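Local structure of Hep_Hag family (Burkholderia pseudomallei, 3S6L) at the interface of chains A and B. The protein forms a YadA-like head of the trimeric autotransporter adhesin BoaA, a surface protein that probably helps the bacterium attach to host cells. Numbering follows the deposited sequence. Chains: chain A/B, Hep_Hag family.

Contact 1: the interface of chains A and B. Residues chain A 135-138; chain B 146-148, 150.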
loop_
_atom_site.group_PDB
_atom_site.type_symbol
_atom_site.label_atom_id
_atom_site.label_comp_id
_atom_site.label_asym_id
_atom_site.label_seq_id
_atom_site.Cartn_x
_atom_site.Cartn_y
_atom_site.Cartn_z
ATOM N N SER A 135 -3.932 17.960 3.125
ATOM C CA SER A 135 -2.587 18.153 2.668
ATOM C C SER A 135 -1.889 16.793 2.529
ATOM O O SER A 135 -2.326 15.778 3.098
ATOM C CB SER A 135 -1.853 19.035 3.679
ATOM O OG SER A 135 -1.508 18.257 4.801
ATOM N N VAL A 136 -0.807 16.777 1.769
ATOM C CA VAL A 136 -0.033 15.551 1.572
ATOM C C VAL A 136 1.385 15.867 1.982
ATOM O O VAL A 136 2.006 16.722 1.364
ATOM C CB VAL A 136 -0.067 15.097 0.106
ATOM C CG1 VAL A 136 0.780 13.859 -0.082
ATOM C CG2 VAL A 136 -1.490 14.839 -0.326
ATOM N N SER A 137 1.891 15.202 3.025
ATOM C CA SER A 137 3.239 15.434 3.507
ATOM C C SER A 137 4.268 14.412 3.018
ATOM O O SER A 137 4.028 13.185 3.065
ATOM C CB SER A 137 3.248 15.454 5.034
ATOM O OG SER A 137 4.595 15.469 5.506
ATOM N N PHE A 138 5.446 14.910 2.625
ATOM C CA PHE A 138 6.531 14.033 2.205
ATOM C C PHE A 138 7.656 13.937 3.244
ATOM O O PHE A 138 8.768 13.522 2.934
ATOM C CB PHE A 138 7.063 14.457 0.816
ATOM C CG PHE A 138 6.025 14.391 -0.255
ATOM C CD1 PHE A 138 5.793 13.204 -0.939
ATOM C CD2 PHE A 138 5.236 15.508 -0.554
ATOM C CE1 PHE A 138 4.818 13.141 -1.929
ATOM C CE2 PHE A 138 4.244 15.447 -1.540
ATOM C CZ PHE A 138 4.044 14.277 -2.228
ATOM N N ARG B 146 -2.742 20.323 -0.665
ATOM C CA ARG B 146 -1.464 21.036 -0.631
ATOM C C ARG B 146 -0.379 19.967 -0.455
ATOM O O ARG B 146 -0.599 18.985 0.231
ATOM C CB ARG B 146 -1.482 21.971 0.606
ATOM C CG ARG B 146 -0.839 23.333 0.441
ATOM C CD ARG B 146 -0.572 24.059 1.801
ATOM N NE ARG B 146 -1.559 23.720 2.837
ATOM C CZ ARG B 146 -1.250 23.537 4.119
ATOM N NH1 ARG B 146 0.001 23.657 4.550
ATOM N NH2 ARG B 146 -2.190 23.238 4.978
ATOM N N LEU B 147 0.789 20.165 -1.047
ATOM C CA LEU B 147 1.919 19.231 -0.861
ATOM C C LEU B 147 2.915 19.901 0.058
ATOM O O LEU B 147 3.361 21.006 -0.232
ATOM C CB LEU B 147 2.591 18.897 -2.207
ATOM C CG LEU B 147 1.720 18.457 -3.385
ATOM C CD1 LEU B 147 2.530 18.239 -4.669
ATOM C CD2 LEU B 147 0.906 17.215 -3.048
ATOM N N THR B 148 3.249 19.246 1.169
ATOM C CA THR B 148 3.995 19.873 2.254
ATOM C C THR B 148 5.319 19.140 2.560
ATOM O O THR B 148 5.509 17.998 2.143
ATOM C CB THR B 148 3.137 19.953 3.526
ATOM O OG1 THR B 148 3.006 18.653 4.107
ATOM C CG2 THR B 148 1.748 20.486 3.214
ATOM N N VAL B 150 8.280 19.708 1.325
ATOM C CA VAL B 150 8.961 19.539 0.039
ATOM C C VAL B 150 10.306 20.312 0.103
ATOM O O VAL B 150 10.320 21.549 0.288
ATOM C CB VAL B 150 8.051 20.069 -1.073
ATOM C CG1 VAL B 150 8.803 20.179 -2.450
ATOM C CG2 VAL B 150 6.803 19.182 -1.197
#

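Contact 2: the interface of chains A and B. Residues chain A 146-149; chain B 155, 157-158.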
loop_
_atom_site.group_PDB
_atom_site.type_symbol
_atom_site.label_atom_id
_atom_site.label_comp_id
_atom_site.label_asym_id
_atom_site.label_seq_id
_atom_site.Cartn_x
_atom_site.Cartn_y
_atom_site.Cartn_z
ATOM N N ARG A 146 12.814 16.060 -1.501
ATOM C CA ARG A 146 12.741 16.668 -2.834
ATOM C C ARG A 146 11.787 15.824 -3.657
ATOM O O ARG A 146 11.843 14.587 -3.550
ATOM C CB ARG A 146 14.112 16.591 -3.514
ATOM C CG ARG A 146 14.930 17.843 -3.623
ATOM C CD ARG A 146 16.011 17.737 -4.738
ATOM N NE ARG A 146 16.894 16.579 -4.531
ATOM C CZ ARG A 146 17.227 15.702 -5.471
ATOM N NH1 ARG A 146 18.000 14.686 -5.180
ATOM N NH2 ARG A 146 16.807 15.834 -6.718
ATOM N N LEU A 147 10.920 16.445 -4.470
ATOM C CA LEU A 147 10.062 15.659 -5.366
ATOM C C LEU A 147 10.688 15.674 -6.746
ATOM O O LEU A 147 10.929 16.755 -7.302
ATOM C CB LEU A 147 8.632 16.199 -5.423
ATOM C CG LEU A 147 7.900 16.594 -4.130
ATOM C CD1 LEU A 147 6.492 16.974 -4.479
ATOM C CD2 LEU A 147 7.869 15.450 -3.142
ATOM N N THR A 148 10.948 14.484 -7.299
ATOM C CA THR A 148 11.737 14.337 -8.528
ATOM C C THR A 148 10.963 13.644 -9.650
ATOM O O THR A 148 9.925 13.052 -9.405
ATOM C CB THR A 148 13.060 13.553 -8.275
ATOM O OG1 THR A 148 12.760 12.174 -8.054
ATOM C CG2 THR A 148 13.830 14.106 -7.077
ATOM N N ASN A 149 11.487 13.716 -10.883
ATOM C CA ASN A 149 10.790 13.189 -12.095
ATOM C C ASN A 149 9.342 13.692 -12.306
ATOM O O ASN A 149 8.431 12.954 -12.747
ATOM C CB ASN A 149 10.882 11.665 -12.162
ATOM C CG ASN A 149 12.317 11.196 -12.228
ATOM O OD1 ASN A 149 13.047 11.569 -13.154
ATOM N ND2 ASN A 149 12.745 10.398 -11.240
ATOM N N ASP B 155 17.207 19.740 -9.795
ATOM C CA ASP B 155 17.198 19.485 -11.237
ATOM C C ASP B 155 15.924 20.046 -11.894
ATOM O O ASP B 155 14.908 20.249 -11.232
ATOM C CB ASP B 155 17.351 17.982 -11.527
ATOM C CG ASP B 155 18.688 17.429 -11.071
ATOM O OD1 ASP B 155 19.746 18.052 -11.344
ATOM O OD2 ASP B 155 18.684 16.360 -10.427
ATOM N N THR B 157 13.569 18.856 -13.546
ATOM C CA THR B 157 12.342 18.098 -13.366
ATOM C C THR B 157 12.059 17.791 -11.907
ATOM O O THR B 157 11.336 16.838 -11.619
ATOM C CB THR B 157 12.322 16.786 -14.187
ATOM O OG1 THR B 157 13.413 15.942 -13.797
ATOM C CG2 THR B 157 12.366 17.069 -15.665
ATOM N N ASP B 158 12.632 18.581 -10.992
ATOM C CA ASP B 158 12.242 18.540 -9.579
ATOM C C ASP B 158 11.112 19.552 -9.348
ATOM O O ASP B 158 11.050 20.579 -10.032
ATOM C CB ASP B 158 13.422 18.894 -8.668
ATOM C CG ASP B 158 14.515 17.834 -8.656
ATOM O OD1 ASP B 158 14.324 16.752 -9.272
ATOM O OD2 ASP B 158 15.578 18.087 -8.027
HETATM O O HOH W 1 13.653 13.445 -15.018
HETATM O O HOH W 2 14.096 15.272 -11.436
#

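Contact 3: the interface of chains A and B. Residues chain A 18-19; chain B 27-28.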
loop_
_atom_site.group_PDB
_atom_site.type_symbol
_atom_site.label_atom_id
_atom_site.label_comp_id
_atom_site.label_asym_id
_atom_site.label_seq_id
_atom_site.Cartn_x
_atom_site.Cartn_y
_atom_site.Cartn_z
ATOM N N THR A 18 -15.663 -22.574 10.214
ATOM C CA THR A 18 -16.438 -21.824 9.238
ATOM C C THR A 18 -17.859 -21.548 9.763
ATOM O O THR A 18 -18.388 -22.305 10.581
ATOM C CB THR A 18 -16.480 -22.553 7.877
ATOM O OG1 THR A 18 -17.128 -23.817 8.048
ATOM C CG2 THR A 18 -15.060 -22.803 7.312
ATOM N N SER A 19 -18.474 -20.447 9.341
ATOM C CA SER A 19 -19.882 -20.228 9.714
ATOM C C SER A 19 -20.782 -20.282 8.470
ATOM O O SER A 19 -20.299 -20.192 7.334
ATOM C CB SER A 19 -20.065 -18.884 10.453
ATOM O OG SER A 19 -20.095 -17.798 9.516
ATOM N N GLY B 27 -11.406 -22.379 3.847
ATOM C CA GLY B 27 -12.696 -21.696 3.827
ATOM C C GLY B 27 -13.677 -22.427 2.914
ATOM O O GLY B 27 -13.264 -23.165 2.013
ATOM N N ASN B 28 -14.983 -22.237 3.153
ATOM C CA ASN B 28 -16.023 -22.935 2.373
ATOM C C ASN B 28 -15.978 -22.509 0.907
ATOM O O ASN B 28 -16.096 -21.313 0.615
ATOM C CB ASN B 28 -17.441 -22.687 2.965
ATOM C CG ASN B 28 -17.688 -23.447 4.295
ATOM O OD1 ASN B 28 -17.020 -24.455 4.608
ATOM N ND2 ASN B 28 -18.676 -22.969 5.075
HETATM O O HOH W 3 -20.083 -23.942 7.297
#

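Contact 1: the interface of chains A and B
An intermolecular parallel beta ladder ties strand 135-137, near the stalk-side end of the YadA-like head, to strand 146-148 of the neighbouring chain, where B:Arg146, B:Leu147 and B:Thr148 run in register beside it. The ladder is carried by main chain. A:Val136 N donates a hydrogen bond to B:Arg146 O at 2.7 Å, nearly head-on to the carbonyl (C=O...N 174°). A:Val136 O accepts from B:Thr148 N at 2.8 Å; both peptide polar atoms of this valine are thus gripped. One step on, A:Phe138 N reaches B:Thr148 O at 3.1 Å, with the donor tilted 30° from the carbonyl plane, and the pairing continues just past the strand end.

On one side of the ladder the apolar groups meet. The A:Phe138 ring presents its CD2-CE2 edge to chain B: B:Leu147 CB lies in the ring plane, 3.9 Å from CE2, while B:Val150 CG2 sits 4.0 Å from CD2. B:Leu147 CD2 also touches A:Val136 CB at 3.9 Å, so this leucine packs against both A:Val136 and A:Phe138.

The other side is more polar, with A:Ser135, A:Ser137 and B:Thr148. The threonine turns its two branches apart: with chi1 at 73°, the hydroxyl OG1 lies over A:Ser137, against CA and CB, and the methyl CG2 is directed the other way, 3.9 Å from A:Ser135 CB.

Contact 2: the interface of chains A and B
A:Arg146 and B:Asp158 make a salt bridge between strand 146-148 of one chain and the loop of the next chain that precedes helix 162-168, in the passage from head to coiled stalk. The tight part is centred on the carboxylate. A:Arg146 NH2 donates to B:Asp158 OD2 at 2.9 Å, arriving on the syn side but 31° out of the carboxylate plane. The acceptor lies close to the guanidinium plane, although the two planar groups are turned 44° against each other. A bend at chi3 (-56°) brings the arginine head round, and its CD also rests against OD2. From the opposite face of the carboxylate, B:Asp155 N donates to B:Asp158 OD2 at 2.9 Å, a second-shell bond within chain B that helps fix the group. The nearby arginine would probably stabilise negative charge there. B:Asp158 OD1 lies alongside A:Thr148, 3.5 Å from its methyl CG2.

Toward A:Asn149 and B:Thr157 the contact is looser and water takes over. Water 2 is shared by A:Asn149 N at 3.1 Å, B:Asp158 OD1 and B:Thr157 OG1. Water 1 joins A:Asn149 OD1, the side-chain amide oxygen, at 2.7 Å and B:Thr157 OG1 at 2.8 Å. A:Asn149 is thus linked to chain B through both its backbone and its side chain. Charge pairing and bridging water together probably hold the loop of one chain against the strand of its neighbour where the head passes into the stalk.

Contact 3: the interface of chains A and B
The backbone of A:Thr18 is extended (phi -130°, psi 151°) at the end of strand 17-18, and it faces B:Asn28 just after strand 24-26 of the other chain, in a loop in which B:Gly27 has a positive phi. The side chains of A:Thr18 and B:Asn28 make most of this small contact, meeting at a slant. The threonine puts its whole branched end against the asparagine amide: A:Thr18 CB lies 3.9 Å from B:Asn28 CG. A:Thr18 OG1 stands 3.5 Å from B:Asn28 ND2, and the methyl CG2 lies toward OD1. At that distance OG1 and the amide are not directly hydrogen-bonded.

A polar link between the two runs through water 3. B:Asn28 ND2, the amide nitrogen, hydrogen-bonds to water 3 at 2.8 Å, and A:Thr18 OG1 hydrogen-bonds to the same water at 3.1 Å. The threonine's chi1 of 62° sets OG1 between the backbone N and the carbonyl carbon, from where it can reach the water while CG2 stays toward the OD1 side of the amide.

A:Ser19 and B:Gly27 flank the pair and add little buried surface. This modest, partly water-mediated contact probably helps keep neighbouring subunits in register at the N-terminal end of the modelled head.

Contact 1 and contact 2 are neighbours, their C-alpha centres about 14 Å apart, and both use strand 146-148: chain B supplies it in contact 1, chain A in contact 2. Each copy's strand can therefore pair with the head strand of one neighbour and brace the pre-helix loop of another chain, as suits a ring of three subunits. Contact 3 lies at the far end of the modelled head; its C-alpha centre is about 44 Å from that of contact 1 and about 50 Å from that of contact 2. The chains thus meet at both ends, with the ladder and salt bridge gathered near the stalk.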